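Local coordinates for fiber protein (Duck adenovirus 1, PDB 6ITX) that probably attaches egg drop syndrome virus to its host-cell receptor, through the trimeric C-terminal head domain of its fiber, at residues 122-126 against 138-143; 144-148 against 283-289; 152-156 against 270-274. All coordinates share one frame; numbering follows the deposited sequence.

Contact 1: residues 122-126 against 138-143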
loop_
_atom_site.group_PDB
_atom_site.type_symbol
_atom_site.label_atom_id
_atom_site.label_comp_id
_atom_site.label_asym_id
_atom_site.label_seq_id
_atom_site.Cartn_x
_atom_site.Cartn_y
_atom_site.Cartn_z
ATOM N N VAL A 122 -17.635 -16.875 -7.640
ATOM C CA VAL A 122 -17.587 -15.426 -7.732
ATOM C C VAL A 122 -16.983 -15.050 -9.082
ATOM O O VAL A 122 -16.581 -15.910 -9.866
ATOM C CB VAL A 122 -16.789 -14.786 -6.574
ATOM C CG1 VAL A 122 -17.375 -15.206 -5.198
ATOM C CG2 VAL A 122 -15.325 -15.136 -6.671
ATOM N N ALA A 123 -16.951 -13.746 -9.357
ATOM C CA ALA A 123 -16.355 -13.218 -10.571
ATOM C C ALA A 123 -15.197 -12.302 -10.205
ATOM O O ALA A 123 -15.217 -11.641 -9.158
ATOM C CB ALA A 123 -17.383 -12.473 -11.418
ATOM N N GLY A 124 -14.179 -12.265 -11.064
ATOM C CA GLY A 124 -12.975 -11.537 -10.726
ATOM C C GLY A 124 -12.193 -11.047 -11.924
ATOM O O GLY A 124 -12.297 -11.581 -13.034
ATOM N N TYR A 125 -11.379 -10.025 -11.667
ATOM C CA TYR A 125 -10.421 -9.494 -12.625
ATOM C C TYR A 125 -9.130 -9.157 -11.896
ATOM O O TYR A 125 -9.151 -8.421 -10.908
ATOM C CB TYR A 125 -10.958 -8.243 -13.312
ATOM C CG TYR A 125 -10.009 -7.733 -14.344
ATOM C CD1 TYR A 125 -9.626 -8.549 -15.405
ATOM C CD2 TYR A 125 -9.479 -6.447 -14.273
ATOM C CE1 TYR A 125 -8.749 -8.091 -16.381
ATOM C CE2 TYR A 125 -8.603 -5.973 -15.243
ATOM C CZ TYR A 125 -8.246 -6.806 -16.294
ATOM O OH TYR A 125 -7.373 -6.385 -17.267
ATOM N N VAL A 126 -8.008 -9.672 -12.382
ATOM C CA VAL A 126 -6.708 -9.470 -11.752
ATOM C C VAL A 126 -5.762 -8.854 -12.771
ATOM O O VAL A 126 -5.544 -9.423 -13.845
ATOM C CB VAL A 126 -6.123 -10.786 -11.215
ATOM C CG1 VAL A 126 -4.966 -10.491 -10.256
ATOM C CG2 VAL A 126 -7.199 -11.607 -10.547
ATOM N N THR A 138 -3.607 -5.342 -8.965
ATOM C CA THR A 138 -4.900 -5.106 -8.343
ATOM C C THR A 138 -5.751 -6.357 -8.504
ATOM O O THR A 138 -5.611 -7.096 -9.482
ATOM C CB THR A 138 -5.644 -3.888 -8.942
ATOM O OG1 THR A 138 -5.962 -4.138 -10.314
ATOM C CG2 THR A 138 -4.805 -2.634 -8.858
ATOM N N ILE A 139 -6.625 -6.602 -7.532
ATOM C CA ILE A 139 -7.630 -7.651 -7.639
ATOM C C ILE A 139 -9.004 -7.029 -7.409
ATOM O O ILE A 139 -9.168 -6.146 -6.554
ATOM C CB ILE A 139 -7.357 -8.808 -6.660
ATOM C CG1 ILE A 139 -8.418 -9.899 -6.807
ATOM C CG2 ILE A 139 -7.279 -8.303 -5.244
ATOM C CD1 ILE A 139 -7.927 -11.289 -6.411
ATOM N N GLN A 140 -9.982 -7.462 -8.204
ATOM C CA GLN A 140 -11.348 -6.959 -8.122
ATOM C C GLN A 140 -12.279 -8.155 -8.176
ATOM O O GLN A 140 -12.189 -8.959 -9.109
ATOM C CB GLN A 140 -11.655 -5.984 -9.266
ATOM C CG GLN A 140 -13.063 -5.435 -9.235
ATOM C CD GLN A 140 -13.279 -4.265 -10.186
ATOM O OE1 GLN A 140 -12.789 -4.252 -11.309
ATOM N NE2 GLN A 140 -14.026 -3.283 -9.732
ATOM N N ILE A 141 -13.161 -8.274 -7.174
ATOM C CA ILE A 141 -14.043 -9.426 -7.014
ATOM C C ILE A 141 -15.487 -8.951 -6.987
ATOM O O ILE A 141 -15.804 -7.958 -6.322
ATOM C CB ILE A 141 -13.715 -10.215 -5.729
ATOM C CG1 ILE A 141 -12.275 -10.718 -5.785
ATOM C CG2 ILE A 141 -14.709 -11.395 -5.520
ATOM C CD1 ILE A 141 -12.080 -11.698 -6.912
ATOM N N LYS A 142 -16.365 -9.663 -7.704
ATOM C CA LYS A 142 -17.802 -9.410 -7.667
ATOM C C LYS A 142 -18.525 -10.692 -7.293
ATOM O O LYS A 142 -18.221 -11.754 -7.843
ATOM C CB LYS A 142 -18.315 -8.912 -9.010
ATOM C CG LYS A 142 -19.772 -8.531 -8.973
ATOM C CD LYS A 142 -20.152 -7.820 -10.247
ATOM C CE LYS A 142 -21.654 -7.812 -10.461
ATOM N NZ LYS A 142 -21.927 -7.134 -11.777
ATOM N N ALA A 143 -19.491 -10.595 -6.382
ATOM C CA ALA A 143 -20.186 -11.787 -5.919
ATOM C C ALA A 143 -21.689 -11.544 -5.780
ATOM O O ALA A 143 -22.156 -10.412 -5.614
ATOM C CB ALA A 143 -19.608 -12.265 -4.588
#

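Contact 2: residues 144-148 against 283-289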
loop_
_atom_site.group_PDB
_atom_site.type_symbol
_atom_site.label_atom_id
_atom_site.label_comp_id
_atom_site.label_asym_id
_atom_site.label_seq_id
_atom_site.Cartn_x
_atom_site.Cartn_y
_atom_site.Cartn_z
ATOM N N THR A 144 -22.453 -12.638 -5.850
ATOM C CA THR A 144 -23.887 -12.613 -5.600
ATOM C C THR A 144 -24.246 -13.634 -4.530
ATOM O O THR A 144 -23.605 -14.680 -4.400
ATOM C CB THR A 144 -24.709 -12.907 -6.871
ATOM O OG1 THR A 144 -24.409 -14.223 -7.352
ATOM C CG2 THR A 144 -24.423 -11.890 -7.959
ATOM N N ALA A 145 -25.292 -13.329 -3.768
ATOM C CA ALA A 145 -25.745 -14.281 -2.757
ATOM C C ALA A 145 -26.228 -15.573 -3.400
ATOM O O ALA A 145 -26.068 -16.660 -2.818
ATOM C CB ALA A 145 -26.848 -13.661 -1.901
ATOM N N GLY A 146 -26.794 -15.473 -4.609
ATOM C CA GLY A 146 -27.295 -16.661 -5.284
ATOM C C GLY A 146 -26.205 -17.683 -5.504
ATOM O O GLY A 146 -26.422 -18.886 -5.338
ATOM N N TYR A 147 -25.004 -17.211 -5.840
ATOM C CA TYR A 147 -23.855 -18.075 -6.018
ATOM C C TYR A 147 -22.998 -18.165 -4.767
ATOM O O TYR A 147 -21.842 -18.605 -4.839
ATOM C CB TYR A 147 -23.041 -17.587 -7.203
ATOM C CG TYR A 147 -23.727 -17.881 -8.494
ATOM C CD1 TYR A 147 -23.781 -19.185 -8.994
ATOM C CD2 TYR A 147 -24.347 -16.872 -9.213
ATOM C CE1 TYR A 147 -24.414 -19.462 -10.184
ATOM C CE2 TYR A 147 -24.986 -17.137 -10.401
ATOM C CZ TYR A 147 -25.019 -18.430 -10.885
ATOM O OH TYR A 147 -25.659 -18.677 -12.074
ATOM N N TRP A 148 -23.530 -17.749 -3.632
ATOM C CA TRP A 148 -22.866 -17.916 -2.355
ATOM C C TRP A 148 -23.561 -19.033 -1.605
ATOM O O TRP A 148 -24.692 -19.403 -1.916
ATOM C CB TRP A 148 -22.913 -16.624 -1.537
ATOM C CG TRP A 148 -21.749 -16.436 -0.647
ATOM C CD1 TRP A 148 -21.648 -16.797 0.670
ATOM C CD2 TRP A 148 -20.503 -15.823 -0.995
ATOM N NE1 TRP A 148 -20.412 -16.458 1.151
ATOM C CE2 TRP A 148 -19.687 -15.861 0.151
ATOM C CE3 TRP A 148 -19.999 -15.241 -2.168
ATOM C CZ2 TRP A 148 -18.400 -15.343 0.163
ATOM C CZ3 TRP A 148 -18.713 -14.731 -2.152
ATOM C CH2 TRP A 148 -17.932 -14.787 -0.991
ATOM N N THR A 283 -32.760 -13.942 1.087
ATOM C CA THR A 283 -32.030 -12.891 0.380
ATOM C C THR A 283 -32.094 -13.158 -1.112
ATOM O O THR A 283 -31.654 -14.227 -1.546
ATOM C CB THR A 283 -30.576 -12.848 0.829
ATOM O OG1 THR A 283 -30.517 -12.460 2.208
ATOM C CG2 THR A 283 -29.770 -11.876 -0.042
ATOM N N PRO A 284 -32.614 -12.249 -1.931
ATOM C CA PRO A 284 -32.741 -12.548 -3.357
ATOM C C PRO A 284 -31.383 -12.796 -3.982
ATOM O O PRO A 284 -30.361 -12.236 -3.540
ATOM C CB PRO A 284 -33.416 -11.290 -3.927
ATOM C CG PRO A 284 -33.555 -10.342 -2.799
ATOM C CD PRO A 284 -33.400 -11.070 -1.533
ATOM N N PRO A 285 -31.316 -13.638 -5.014
ATOM C CA PRO A 285 -30.001 -14.060 -5.515
ATOM C C PRO A 285 -29.220 -12.952 -6.168
ATOM O O PRO A 285 -27.991 -13.024 -6.179
ATOM C CB PRO A 285 -30.343 -15.164 -6.515
ATOM C CG PRO A 285 -31.710 -14.803 -6.991
ATOM C CD PRO A 285 -32.414 -14.220 -5.796
ATOM N N ASN A 286 -29.882 -11.934 -6.705
ATOM C CA ASN A 286 -29.229 -10.831 -7.403
ATOM C C ASN A 286 -28.583 -9.817 -6.455
ATOM O O ASN A 286 -27.949 -8.858 -6.927
ATOM C CB ASN A 286 -30.249 -10.119 -8.302
ATOM C CG ASN A 286 -31.469 -9.579 -7.509
ATOM O OD1 ASN A 286 -32.171 -10.334 -6.796
ATOM N ND2 ASN A 286 -31.713 -8.273 -7.629
ATOM N N THR A 287 -28.767 -9.974 -5.145
ATOM C CA THR A 287 -27.978 -9.211 -4.194
ATOM C C THR A 287 -26.497 -9.468 -4.446
ATOM O O THR A 287 -26.076 -10.615 -4.655
ATOM C CB THR A 287 -28.341 -9.598 -2.770
ATOM O OG1 THR A 287 -29.745 -9.416 -2.581
ATOM C CG2 THR A 287 -27.589 -8.738 -1.793
ATOM N N PHE A 288 -25.708 -8.388 -4.428
ATOM C CA PHE A 288 -24.324 -8.448 -4.867
ATOM C C PHE A 288 -23.437 -7.548 -4.017
ATOM O O PHE A 288 -23.895 -6.580 -3.390
ATOM C CB PHE A 288 -24.188 -8.013 -6.311
ATOM C CG PHE A 288 -24.232 -6.513 -6.487
ATOM C CD1 PHE A 288 -25.423 -5.820 -6.342
ATOM C CD2 PHE A 288 -23.086 -5.799 -6.792
ATOM C CE1 PHE A 288 -25.475 -4.449 -6.509
ATOM C CE2 PHE A 288 -23.139 -4.416 -6.952
ATOM C CZ PHE A 288 -24.335 -3.748 -6.816
ATOM N N PHE A 289 -22.147 -7.883 -4.013
ATOM C CA PHE A 289 -21.101 -6.970 -3.594
ATOM C C PHE A 289 -20.032 -6.945 -4.679
ATOM O O PHE A 289 -19.916 -7.870 -5.501
ATOM C CB PHE A 289 -20.526 -7.321 -2.196
ATOM C CG PHE A 289 -19.640 -8.572 -2.136
ATOM C CD1 PHE A 289 -18.337 -8.573 -2.643
ATOM C CD2 PHE A 289 -20.082 -9.710 -1.481
ATOM C CE1 PHE A 289 -17.528 -9.707 -2.542
ATOM C CE2 PHE A 289 -19.280 -10.841 -1.374
ATOM C CZ PHE A 289 -18.005 -10.845 -1.899
#

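Contact 3: residues 152-156 against 270-274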
loop_
_atom_site.group_PDB
_atom_site.type_symbol
_atom_site.label_atom_id
_atom_site.label_comp_id
_atom_site.label_asym_id
_atom_site.label_seq_id
_atom_site.Cartn_x
_atom_site.Cartn_y
_atom_site.Cartn_z
ATOM N N GLY A 152 -26.133 -19.439 8.136
ATOM C CA GLY A 152 -25.278 -18.552 8.897
ATOM C C GLY A 152 -25.664 -17.103 8.679
ATOM O O GLY A 152 -26.640 -16.779 7.989
ATOM N N ASN A 153 -24.886 -16.206 9.285
ATOM C CA ASN A 153 -25.186 -14.776 9.235
ATOM C C ASN A 153 -23.925 -14.020 8.851
ATOM O O ASN A 153 -22.931 -14.071 9.578
ATOM C CB ASN A 153 -25.730 -14.287 10.581
ATOM C CG ASN A 153 -26.117 -12.834 10.563
ATOM O OD1 ASN A 153 -25.398 -11.981 10.051
ATOM N ND2 ASN A 153 -27.317 -12.550 11.065
ATOM N N SER A 154 -23.970 -13.323 7.710
ATOM C CA SER A 154 -22.799 -12.577 7.254
ATOM C C SER A 154 -22.451 -11.449 8.212
ATOM O O SER A 154 -21.266 -11.191 8.484
ATOM C CB SER A 154 -23.040 -12.002 5.858
ATOM O OG SER A 154 -24.137 -11.117 5.897
ATOM N N VAL A 155 -23.473 -10.769 8.723
ATOM C CA VAL A 155 -23.244 -9.631 9.596
ATOM C C VAL A 155 -22.470 -10.062 10.832
ATOM O O VAL A 155 -21.508 -9.400 11.243
ATOM C CB VAL A 155 -24.578 -8.965 9.966
ATOM C CG1 VAL A 155 -24.365 -7.857 11.008
ATOM C CG2 VAL A 155 -25.248 -8.427 8.712
ATOM N N GLN A 156 -22.861 -11.195 11.429
ATOM C CA GLN A 156 -22.147 -11.666 12.609
ATOM C C GLN A 156 -20.863 -12.381 12.226
ATOM O O GLN A 156 -19.828 -12.197 12.873
ATOM C CB GLN A 156 -23.040 -12.569 13.447
ATOM C CG GLN A 156 -23.841 -11.821 14.518
ATOM C CD GLN A 156 -25.236 -12.396 14.704
ATOM O OE1 GLN A 156 -25.527 -13.512 14.258
ATOM N NE2 GLN A 156 -26.106 -11.641 15.370
ATOM N N THR A 270 -16.857 -6.632 6.301
ATOM C CA THR A 270 -17.737 -6.477 7.455
ATOM C C THR A 270 -18.927 -5.562 7.159
ATOM O O THR A 270 -18.897 -4.720 6.261
ATOM C CB THR A 270 -16.977 -5.931 8.666
ATOM O OG1 THR A 270 -16.345 -4.686 8.316
ATOM C CG2 THR A 270 -15.948 -6.940 9.139
ATOM N N GLN A 271 -19.981 -5.742 7.946
ATOM C CA GLN A 271 -21.227 -5.005 7.811
ATOM C C GLN A 271 -21.662 -4.505 9.186
ATOM O O GLN A 271 -21.377 -5.130 10.216
ATOM C CB GLN A 271 -22.361 -5.879 7.234
ATOM C CG GLN A 271 -22.112 -6.589 5.922
ATOM C CD GLN A 271 -23.202 -7.644 5.631
ATOM O OE1 GLN A 271 -23.070 -8.807 6.003
ATOM N NE2 GLN A 271 -24.289 -7.224 4.995
ATOM N N SER A 272 -22.380 -3.383 9.193
ATOM C CA SER A 272 -22.950 -2.889 10.435
ATOM C C SER A 272 -24.142 -3.760 10.821
ATOM O O SER A 272 -24.540 -4.673 10.092
ATOM C CB SER A 272 -23.328 -1.423 10.288
ATOM O OG SER A 272 -24.208 -1.252 9.196
ATOM N N ALA A 273 -24.730 -3.475 11.985
ATOM C CA ALA A 273 -25.683 -4.412 12.580
ATOM C C ALA A 273 -26.923 -4.642 11.716
ATOM O O ALA A 273 -27.539 -5.709 11.807
ATOM C CB ALA A 273 -26.107 -3.925 13.963
ATOM N N LEU A 274 -27.313 -3.683 10.876
ATOM C CA LEU A 274 -28.567 -3.816 10.135
ATOM C C LEU A 274 -28.384 -4.172 8.656
ATOM O O LEU A 274 -29.330 -4.028 7.873
ATOM C CB LEU A 274 -29.379 -2.523 10.254
ATOM C CG LEU A 274 -29.880 -2.160 11.657
ATOM C CD1 LEU A 274 -30.749 -0.911 11.588
ATOM C CD2 LEU A 274 -30.619 -3.338 12.310
HETATM O O HOH W 1 -19.365 -8.274 9.595
#

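Contact 1: residues 122-126 against 138-143
The hairpin of strands 118-131 and 134-144, part of the beta-sandwich of the fiber head, pairs Ala123 with Lys142 and Tyr125 with Gln140 as antiparallel hydrogen-bonded pairs, with Gly124-Ile141 and Val126-Ile139 as the non-hydrogen-bonded pairs between and after them. The short segments run at 163° to each other. Ala123 N donates a hydrogen bond to Lys142 O at 2.8 Å, and Lys142 N donates one back to Ala123 O; Tyr125 N reaches Gln140 O at 2.9 Å in the carbonyl plane, while Gln140 N closes the second ring to Tyr125 O at 3.0 Å by a more bent bond, 142° at the hydrogen.

Gly124, Ile141, Val126 and Ile139 line one face. Ile141 reaches across with both branches. Its CG1 lies anti to the carbonyl carbon (chi1 -60°), and the chain then folds back until CD1 rests 3.9 Å from Gly124 CA, where glycine presents only backbone. The other branch, CG2, meets Val122 CG2 at 4.0 Å, the two side chains crossing obliquely. Further along, Val126 CG2 packs against Ile139 CD1 at 4.2 Å. Leu163 and Leu165 of strand 160-165 and Phe267 of strand 262-271 cover these residues, so this face looks into the hydrophobic core of the domain.

The opposite face, with Ala123, Lys142, Tyr125 and Gln140, turns in part to the trimer interface. Gln140, extended from its backbone, places NE2 where it donates to Thr291 O of the same chain and to Ser202 O of a second subunit; Tyr125 also packs on Ser202 of that subunit. At the far end of the pairing, Val122 CG1 lies 3.7 Å from Ala143 CB.

Contact 2: residues 144-148 against 283-289
Ala145 and Gly146, in a type I turn at the exit of strand 134-144, dock on a second type I turn, Pro284 to Thr287, that leads into strand 288-299. Two backbone bonds join the turns. Ala145 N donates to Thr287 O at 3.0 Å, and Gly146 N to Pro285 O at 3.1 Å. The second comes in at a C=O...N angle of 115°, in the carbonyl plane and on a lone pair of the oxygen. Apolar groups fill in beside these bonds: Pro285 CB lies 3.6 Å from Gly146 CA, and Ala145 CB meets Thr283 CG2 at 3.9 Å. Next to the turns, Thr144 and Phe288 form a non-hydrogen-bonded antiparallel pair, at the end of the pairing between strands 134-144 and 288-299.

On the core side, Trp148 and Phe289 make an offset edge-to-face pair, ring centroids 5.7 Å apart and planes at 65°, with the Phe289 edge toward the indole. Phe289 CG lies between the backbone N and the carbonyl carbon (chi1 72°), which brings its ring to Trp148, and CZ and CE2 are the atoms that come up to CZ3 of the indole. Farther out, Phe279 lies nearly parallel to the indole and Phe278 meets it edge-to-face, so the pair belongs to an aromatic cluster beneath the turns.

Just ahead of the receiving turn, Thr283 OG1 is hydrogen-bonded to Asn277 O. The turn itself is braced from within: Pro284 O takes two donors from the same face of its plane, Thr287 N, and Thr287 OG1 at 3.0 Å.

Contact 3: residues 152-156 against 270-274
An Asx motif shapes the turn that brings Ser154 and Val155 against Gln271, at the end of strand 262-271. Asn153 OD1 accepts from Gln156 N at 3.0 Å, the donor standing well above the carbonyl plane, and 154-156 take helical backbone angles. From this turn Ser154 OG donates to Gln271 OE1, in the plane of the amide and on a lone pair. Gln271 gets there by an extended side chain that leaves with CG anti to the carbonyl carbon (chi1 -54°). Val155 lies across it at about a right angle: its CG2 sits 3.8 Å from Gln271 CD, while CG1 leans toward the carbonyl oxygens of Ser272 and Ala273. A water closes the backbone side, donating to Val155 O at 2.9 Å and accepting from Gln271 N at 3.1 Å.

Around this, Gln271 NE2 donates to Met239 O and Thr276 O, and Ser154 OG accepts from Phe278 N. An oxygen facing a hydroxyl donor and a nitrogen facing two carbonyls make a pattern consistent with the modelled orientation of the buried amide, and a single glutamine links the loops of Ser154, Met239 and Thr276 through hydrogen bonds.

In the fold
Following the chain, contact 1 closes first, a local hairpin whose strands 118-131 and 134-144 are joined by a short turn. Contact 2 opens where the second strand ends and closes some 135 residues later, at the start of strand 288-299. Contact 3 begins and ends within that long excursion, linking the connection before strand 160-165 to the end of strand 262-271. Contacts 1 and 2 touch directly: Ala143 N probably bonds to Phe289 O, and Val122 packs on Trp148. Contact 3 stays about 11 Å from contact 1 at nearest atoms. Together they run from the buried sheet out to loops at one end of the head.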